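PDB 6K10: aldehyde dehydrogenase from Staphylococcus aureus, which oxidises 4,4'-diaponeurosporen-4-al to 4,4'-diaponeurosporenoic acid, a step in the synthesis of the carotenoid staphyloxanthin, using NAD+ as hydride acceptor. Local coordinates for the interface of chains A and B. Sequence-based numbering; all coordinates share one arbitrary frame. Chains: chain A/B, Aldehyde dehydrogenase.

Contact 1: the interface of chains A and B. Residues chain A 393-394, 403, 408-410; chain B 106-107, 434, 436.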
loop_
_atom_site.group_PDB
_atom_site.type_symbol
_atom_site.label_atom_id
_atom_site.label_comp_id
_atom_site.label_asym_id
_atom_site.label_seq_id
_atom_site.Cartn_x
_atom_site.Cartn_y
_atom_site.Cartn_z
ATOM N N GLY A 393 -15.155 1.743 0.896
ATOM C CA GLY A 393 -14.261 0.654 0.552
ATOM C C GLY A 393 -14.627 -0.028 -0.751
ATOM O O GLY A 393 -13.840 -0.046 -1.702
ATOM N N GLY A 394 -15.829 -0.588 -0.795
ATOM C CA GLY A 394 -16.376 -1.206 -1.991
ATOM C C GLY A 394 -17.854 -1.419 -1.766
ATOM O O GLY A 394 -18.352 -1.253 -0.654
ATOM N N HIS A 403 -20.043 -8.395 -3.539
ATOM C CA HIS A 403 -18.837 -7.878 -4.179
ATOM C C HIS A 403 -17.571 -8.482 -3.580
ATOM O O HIS A 403 -16.502 -8.386 -4.192
ATOM C CB HIS A 403 -18.791 -6.347 -4.104
ATOM C CG HIS A 403 -18.725 -5.797 -2.713
ATOM N ND1 HIS A 403 -19.721 -6.000 -1.781
ATOM C CD2 HIS A 403 -17.790 -5.031 -2.103
ATOM C CE1 HIS A 403 -19.397 -5.390 -0.654
ATOM N NE2 HIS A 403 -18.230 -4.796 -0.822
ATOM N N LYS A 408 -11.524 -11.407 -8.233
ATOM C CA LYS A 408 -10.896 -10.432 -9.113
ATOM C C LYS A 408 -11.167 -8.998 -8.681
ATOM O O LYS A 408 -10.612 -8.070 -9.279
ATOM C CB LYS A 408 -11.380 -10.650 -10.548
ATOM C CG LYS A 408 -10.843 -11.925 -11.166
ATOM C CD LYS A 408 -11.036 -11.961 -12.666
ATOM C CE LYS A 408 -10.423 -13.227 -13.234
ATOM N NZ LYS A 408 -11.004 -13.605 -14.548
ATOM N N LEU A 409 -11.999 -8.799 -7.659
ATOM C CA LEU A 409 -12.277 -7.486 -7.102
ATOM C C LEU A 409 -11.485 -7.312 -5.818
ATOM O O LEU A 409 -11.650 -8.122 -4.895
ATOM C CB LEU A 409 -13.774 -7.329 -6.826
ATOM C CG LEU A 409 -14.705 -7.167 -8.026
ATOM C CD1 LEU A 409 -16.136 -7.011 -7.549
ATOM C CD2 LEU A 409 -14.305 -5.979 -8.890
ATOM N N PRO A 410 -10.628 -6.303 -5.695
ATOM C CA PRO A 410 -9.949 -6.080 -4.414
ATOM C C PRO A 410 -10.954 -5.754 -3.321
ATOM O O PRO A 410 -11.955 -5.076 -3.554
ATOM C CB PRO A 410 -9.022 -4.893 -4.705
ATOM C CG PRO A 410 -9.655 -4.201 -5.866
ATOM C CD PRO A 410 -10.249 -5.297 -6.699
ATOM N N TYR B 106 -16.903 -4.112 -11.435
ATOM C CA TYR B 106 -16.217 -2.883 -11.811
ATOM C C TYR B 106 -15.249 -2.462 -10.720
ATOM O O TYR B 106 -15.369 -2.867 -9.563
ATOM C CB TYR B 106 -17.198 -1.727 -12.067
ATOM C CG TYR B 106 -18.346 -2.068 -12.978
ATOM C CD1 TYR B 106 -18.227 -1.924 -14.352
ATOM C CD2 TYR B 106 -19.549 -2.535 -12.466
ATOM C CE1 TYR B 106 -19.274 -2.236 -15.193
ATOM C CE2 TYR B 106 -20.600 -2.851 -13.299
ATOM C CZ TYR B 106 -20.460 -2.700 -14.659
ATOM O OH TYR B 106 -21.509 -3.015 -15.489
ATOM N N ILE B 107 -14.299 -1.613 -11.106
ATOM C CA ILE B 107 -13.380 -0.972 -10.173
ATOM C C ILE B 107 -13.364 0.514 -10.499
ATOM O O ILE B 107 -12.920 0.911 -11.584
ATOM C CB ILE B 107 -11.965 -1.560 -10.241
ATOM C CG1 ILE B 107 -11.982 -3.016 -9.773
ATOM C CG2 ILE B 107 -11.010 -0.727 -9.389
ATOM C CD1 ILE B 107 -10.645 -3.713 -9.868
ATOM N N GLU B 434 -8.804 2.287 -5.000
ATOM C CA GLU B 434 -9.512 1.458 -5.964
ATOM C C GLU B 434 -10.748 0.881 -5.288
ATOM O O GLU B 434 -10.638 0.138 -4.306
ATOM C CB GLU B 434 -8.596 0.363 -6.504
ATOM C CG GLU B 434 -7.543 0.916 -7.454
ATOM C CD GLU B 434 -6.816 -0.160 -8.224
ATOM O OE1 GLU B 434 -6.790 -1.314 -7.751
ATOM O OE2 GLU B 434 -6.270 0.150 -9.304
ATOM N N SER B 436 -13.946 -1.334 -5.533
ATOM C CA SER B 436 -14.683 -2.386 -6.216
ATOM C C SER B 436 -16.177 -2.186 -6.027
ATOM O O SER B 436 -16.637 -1.823 -4.943
ATOM C CB SER B 436 -14.288 -3.757 -5.671
ATOM O OG SER B 436 -12.922 -4.026 -5.902
HETATM O O HOH W 1 -12.865 -2.235 -2.890
#
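A:Leu409 and A:Pro410, on a loop of one subunit, close over B:Ser436 of the partner's strand 432-439. Followed outward, the A:Leu409 side chain starts with CB, which meets B:Ser436 OG at 3.5 Å and B:Ser436 CB slightly farther off. Its CG passes the same serine at longer range and CD1 merely skirts it, whereas the other methyl turns toward strand 104-111. There A:Leu409 CD2 sits 3.4 Å from the backbone oxygen O of B:Tyr106 and 3.9 Å from B:Ile107 CG1. The tip of B:Ile107, CD1, meets A:Pro410 end on, 3.6 Å from ring carbon CD. With OG anti to its own carbonyl carbon and beside the backbone N (chi1 -62°), the B:Ser436 hydroxyl gives a hydrogen bond to A:Pro410 O at 2.7 Å from OG. It arrives in the carbonyl plane on a lone pair, with a C=O...OG angle of 131°. The oxygen of water 1 also bonds to A:Pro410 O, and lies 3.0 Å from B:Ser436 N (165° at H) and 2.7 Å from A:Gly393 O. A parallel bridge pairs A:Gly394 with B:Ser436. Hydroxyl, water and apolar contacts probably help hold the two subunits of the deposited dimer together.

Contact 2: the interface of chains A and B. Residues chain A 94, 105-106, 436-438; chain B 395, 402-403, 406, 409.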
loop_
_atom_site.group_PDB
_atom_site.type_symbol
_atom_site.label_atom_id
_atom_site.label_comp_id
_atom_site.label_asym_id
_atom_site.label_seq_id
_atom_site.Cartn_x
_atom_site.Cartn_y
_atom_site.Cartn_z
ATOM N N VAL A 94 9.443 -5.737 -18.406
ATOM C CA VAL A 94 8.750 -4.454 -18.459
ATOM C C VAL A 94 9.280 -3.672 -19.650
ATOM O O VAL A 94 10.487 -3.675 -19.913
ATOM C CB VAL A 94 8.940 -3.668 -17.144
ATOM C CG1 VAL A 94 8.450 -2.234 -17.278
ATOM C CG2 VAL A 94 8.234 -4.368 -16.001
ATOM N N SER A 105 14.353 -3.883 -18.630
ATOM C CA SER A 105 13.672 -3.574 -17.378
ATOM C C SER A 105 12.863 -4.773 -16.899
ATOM O O SER A 105 12.234 -5.470 -17.699
ATOM C CB SER A 105 12.769 -2.348 -17.533
ATOM O OG SER A 105 13.509 -1.227 -17.990
ATOM N N TYR A 106 12.870 -4.990 -15.583
ATOM C CA TYR A 106 12.220 -6.136 -14.960
ATOM C C TYR A 106 11.615 -5.740 -13.625
ATOM O O TYR A 106 11.998 -4.740 -13.018
ATOM C CB TYR A 106 13.198 -7.299 -14.727
ATOM C CG TYR A 106 14.032 -7.669 -15.924
ATOM C CD1 TYR A 106 13.569 -8.588 -16.853
ATOM C CD2 TYR A 106 15.281 -7.098 -16.128
ATOM C CE1 TYR A 106 14.326 -8.931 -17.954
ATOM C CE2 TYR A 106 16.043 -7.433 -17.226
ATOM C CZ TYR A 106 15.564 -8.348 -18.134
ATOM O OH TYR A 106 16.326 -8.681 -19.228
ATOM N N SER A 436 11.826 -3.450 -8.667
ATOM C CA SER A 436 12.262 -3.078 -10.005
ATOM C C SER A 436 13.765 -3.259 -10.135
ATOM O O SER A 436 14.523 -2.947 -9.216
ATOM C CB SER A 436 11.904 -1.623 -10.300
ATOM O OG SER A 436 10.507 -1.424 -10.276
ATOM N N TYR A 437 14.203 -3.758 -11.286
ATOM C CA TYR A 437 15.627 -3.732 -11.573
ATOM C C TYR A 437 15.845 -3.722 -13.077
ATOM O O TYR A 437 14.999 -4.176 -13.851
ATOM C CB TYR A 437 16.375 -4.899 -10.912
ATOM C CG TYR A 437 16.109 -6.268 -11.494
ATOM C CD1 TYR A 437 15.086 -7.067 -11.000
ATOM C CD2 TYR A 437 16.904 -6.775 -12.514
ATOM C CE1 TYR A 437 14.849 -8.326 -11.522
ATOM C CE2 TYR A 437 16.674 -8.028 -13.042
ATOM C CZ TYR A 437 15.649 -8.800 -12.542
ATOM O OH TYR A 437 15.424 -10.052 -13.071
ATOM N N ILE A 438 16.988 -3.175 -13.477
ATOM C CA ILE A 438 17.354 -3.087 -14.880
ATOM C C ILE A 438 18.636 -3.871 -15.109
ATOM O O ILE A 438 19.357 -4.233 -14.176
ATOM C CB ILE A 438 17.527 -1.629 -15.353
ATOM C CG1 ILE A 438 18.603 -0.925 -14.526
ATOM C CG2 ILE A 438 16.213 -0.882 -15.277
ATOM C CD1 ILE A 438 19.072 0.386 -15.113
ATOM N N GLY B 395 16.938 -1.893 -8.083
ATOM C CA GLY B 395 18.347 -1.825 -8.404
ATOM C C GLY B 395 18.669 -2.024 -9.864
ATOM O O GLY B 395 17.836 -1.805 -10.743
ATOM N N MET B 402 19.934 4.367 -12.898
ATOM C CA MET B 402 19.031 4.530 -14.036
ATOM C C MET B 402 17.731 3.736 -13.925
ATOM O O MET B 402 16.839 3.945 -14.755
ATOM C CB MET B 402 19.742 4.153 -15.339
ATOM C CG MET B 402 20.858 5.109 -15.737
ATOM S SD MET B 402 20.357 6.844 -15.663
ATOM C CE MET B 402 19.304 6.974 -17.107
ATOM N N HIS B 403 17.583 2.843 -12.942
ATOM C CA HIS B 403 16.302 2.156 -12.804
ATOM C C HIS B 403 15.189 3.107 -12.375
ATOM O O HIS B 403 14.010 2.762 -12.503
ATOM C CB HIS B 403 16.413 0.980 -11.828
ATOM C CG HIS B 403 16.764 1.371 -10.426
ATOM N ND1 HIS B 403 17.947 1.998 -10.098
ATOM C CD2 HIS B 403 16.093 1.203 -9.261
ATOM C CE1 HIS B 403 17.987 2.207 -8.794
ATOM N NE2 HIS B 403 16.873 1.735 -8.263
ATOM N N ASN B 406 13.069 4.813 -15.766
ATOM C CA ASN B 406 11.968 4.199 -16.488
ATOM C C ASN B 406 10.696 4.398 -15.680
ATOM O O ASN B 406 10.539 3.760 -14.626
ATOM C CB ASN B 406 12.228 2.712 -16.719
ATOM C CG ASN B 406 11.203 2.075 -17.643
ATOM O OD1 ASN B 406 10.175 2.676 -17.965
ATOM N ND2 ASN B 406 11.478 0.849 -18.072
ATOM N N LEU B 409 8.736 1.434 -14.202
ATOM C CA LEU B 409 9.265 0.689 -13.072
ATOM C C LEU B 409 8.858 1.383 -11.784
ATOM O O LEU B 409 9.187 2.563 -11.605
ATOM C CB LEU B 409 10.790 0.595 -13.162
ATOM C CG LEU B 409 11.384 -0.329 -14.224
ATOM C CD1 LEU B 409 12.897 -0.297 -14.145
ATOM C CD2 LEU B 409 10.877 -1.756 -14.072
#
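Here a parallel beta pairing runs across the subunits: strand 432-439 of chain A lies along strand 394-397 of chain B, with A:Tyr437 bridged to B:Gly395. B:Gly395 N gives a hydrogen bond to A:Ser436 O at 2.9 Å, in the carbonyl plane, and A:Ile438 N returns one to B:Gly395 O at 3.2 Å, the donor tilted 26° from the plane of the B:Gly395 carbonyl. Thus both polar backbone atoms of the glycine are taken up by the other chain. Beyond the pairing, A:Ile438 carries its CG1 branch between backbone N and carbonyl carbon (chi1 59°), which directs CD1 to the 3-10 helix 402-404, where it lies 3.8 Å from B:Met402 CB. A:Ile438 CG2 lies 3.6 Å from B:Leu409 CD1, the two side chains meeting at about a right angle; CG2 also touches B:His403 CA. The other leucine methyl, B:Leu409 CD2, rests 4.0 Å from A:Val94 CG1. Farther along, the B:Asn406 amide ND2 donates to the A:Ser105 hydroxyl OG at 2.9 Å, the oxygen lying just 2° out of the amide plane. Backbone pairing sets the strand register and side chains hold the 402-409 segment, so the contact probably helps join the two subunits.

Contact 3: the interface of chains A and B. Residues chain A 453, 456-457, 460; chain B 63-64, 67.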
loop_
_atom_site.group_PDB
_atom_site.type_symbol
_atom_site.label_atom_id
_atom_site.label_comp_id
_atom_site.label_asym_id
_atom_site.label_seq_id
_atom_site.Cartn_x
_atom_site.Cartn_y
_atom_site.Cartn_z
ATOM N N TYR A 453 29.778 17.547 -19.609
ATOM C CA TYR A 453 28.477 17.868 -20.183
ATOM C C TYR A 453 28.511 19.057 -21.134
ATOM O O TYR A 453 27.447 19.504 -21.578
ATOM C CB TYR A 453 27.462 18.149 -19.072
ATOM C CG TYR A 453 27.097 16.950 -18.231
ATOM C CD1 TYR A 453 26.821 15.721 -18.818
ATOM C CD2 TYR A 453 27.011 17.050 -16.849
ATOM C CE1 TYR A 453 26.480 14.622 -18.048
ATOM C CE2 TYR A 453 26.671 15.960 -16.072
ATOM C CZ TYR A 453 26.406 14.749 -16.674
ATOM O OH TYR A 453 26.068 13.665 -15.894
ATOM N N LYS A 456 25.878 19.776 -24.154
ATOM C CA LYS A 456 24.819 18.777 -24.154
ATOM C C LYS A 456 23.484 19.303 -23.640
ATOM O O LYS A 456 22.496 18.563 -23.676
ATOM C CB LYS A 456 25.246 17.557 -23.327
ATOM C CG LYS A 456 26.525 16.897 -23.827
ATOM C CD LYS A 456 26.913 15.684 -22.993
ATOM C CE LYS A 456 28.191 15.049 -23.526
ATOM N NZ LYS A 456 28.585 13.832 -22.763
ATOM N N PHE A 457 23.421 20.555 -23.178
ATOM C CA PHE A 457 22.171 21.056 -22.610
ATOM C C PHE A 457 21.073 21.143 -23.662
ATOM O O PHE A 457 19.926 20.760 -23.403
ATOM C CB PHE A 457 22.375 22.422 -21.957
ATOM C CG PHE A 457 21.125 22.971 -21.331
ATOM C CD1 PHE A 457 20.690 22.504 -20.101
ATOM C CD2 PHE A 457 20.364 23.925 -21.986
ATOM C CE1 PHE A 457 19.531 22.994 -19.527
ATOM C CE2 PHE A 457 19.202 24.418 -21.418
ATOM C CZ PHE A 457 18.787 23.952 -20.185
ATOM N N ILE A 460 19.641 17.590 -24.193
ATOM C CA ILE A 460 18.850 17.005 -23.116
ATOM C C ILE A 460 17.538 17.763 -22.941
ATOM O O ILE A 460 16.495 17.161 -22.662
ATOM C CB ILE A 460 19.673 16.939 -21.811
ATOM C CG1 ILE A 460 19.178 15.795 -20.923
ATOM C CG2 ILE A 460 19.638 18.257 -21.048
ATOM N N LYS B 63 23.068 23.099 -15.032
ATOM C CA LYS B 63 21.780 23.105 -15.721
ATOM C C LYS B 63 21.506 21.800 -16.462
ATOM O O LYS B 63 20.341 21.420 -16.622
ATOM C CB LYS B 63 21.703 24.297 -16.677
ATOM C CG LYS B 63 22.730 24.290 -17.790
ATOM C CD LYS B 63 22.749 25.631 -18.506
ATOM N N VAL B 64 22.545 21.101 -16.924
ATOM C CA VAL B 64 22.327 19.806 -17.564
ATOM C C VAL B 64 21.787 18.807 -16.550
ATOM O O VAL B 64 20.770 18.141 -16.780
ATOM C CB VAL B 64 23.625 19.298 -18.219
ATOM C CG1 VAL B 64 23.434 17.880 -18.742
ATOM C CG2 VAL B 64 24.052 20.233 -19.340
ATOM N N TYR B 67 18.277 19.721 -15.393
ATOM C CA TYR B 67 17.208 19.429 -16.340
ATOM C C TYR B 67 16.910 17.937 -16.397
ATOM O O TYR B 67 15.744 17.534 -16.474
ATOM C CB TYR B 67 17.562 19.959 -17.729
ATOM C CG TYR B 67 16.382 20.622 -18.392
ATOM C CD1 TYR B 67 16.094 21.958 -18.155
ATOM C CD2 TYR B 67 15.528 19.902 -19.218
ATOM C CE1 TYR B 67 15.005 22.568 -18.741
ATOM C CE2 TYR B 67 14.434 20.503 -19.808
ATOM C CZ TYR B 67 14.178 21.835 -19.566
ATOM O OH TYR B 67 13.090 22.442 -20.150
#
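Apolar contacts join A:Tyr453 and A:Phe457 to B:Val64, at the start of helix 63-89. The two valine methyls divide the work. CG1, anti to the backbone N (chi1 173°), sits over one face of the A:Tyr453 ring, displaced toward its rim and 3.8 Å from A:Tyr453 CG, while B:Val64 CG2 packs 3.8 Å from A:Phe457 CB. The A:Phe457 side chain in turn crosses that of B:Lys63 at about a right angle: ring carbon CD1 is 3.6 Å from B:Lys63 CG, and B:Lys63 CD lies over the rim of one face. The lysine side chain is incomplete in the model, and its aliphatic part makes these contacts. Aromatic contact continues along the same edge of the ring, at CE1 and CZ. With CG anti to its backbone N (chi1 -179°), A:Phe457 reaches from the first turn of helix 457-465 toward B:Tyr67, and the rings meet edge to face, their planes 83° apart and centroids 5.5 Å from each other. A:Phe457 CE1 comes within 3.8 Å of B:Tyr67 CD1. Polar bonding between the chains is absent from this patch, which is held by apolar surface. One carbonyl nevertheless meets the aromatic edge: B:Lys63 O lies in the plane of the A:Phe457 ring, 3.4 Å from CE1.

Contacts 1 and 2, with centres about 29 Å apart, show neighbouring parts of the same strand pairing with the chains reversed: B:Ser436 and A:Leu409 in contact 1 match A:Ser436 and B:Leu409 in contact 2. Centre to centre, contact 3 lies about 23 Å from contact 2 and 45 Å from contact 1. At contact 3 chain A, having continued past strand 432-439, ends in helix 457-465 against chain B. The two-fold interface repeats each contact, consistent with a dimer built by reciprocal tails. Contact 1's centre is about 11 Å from the predicted active-site residue A:Glu217; the structure alone does not show whether the interface influences catalysis.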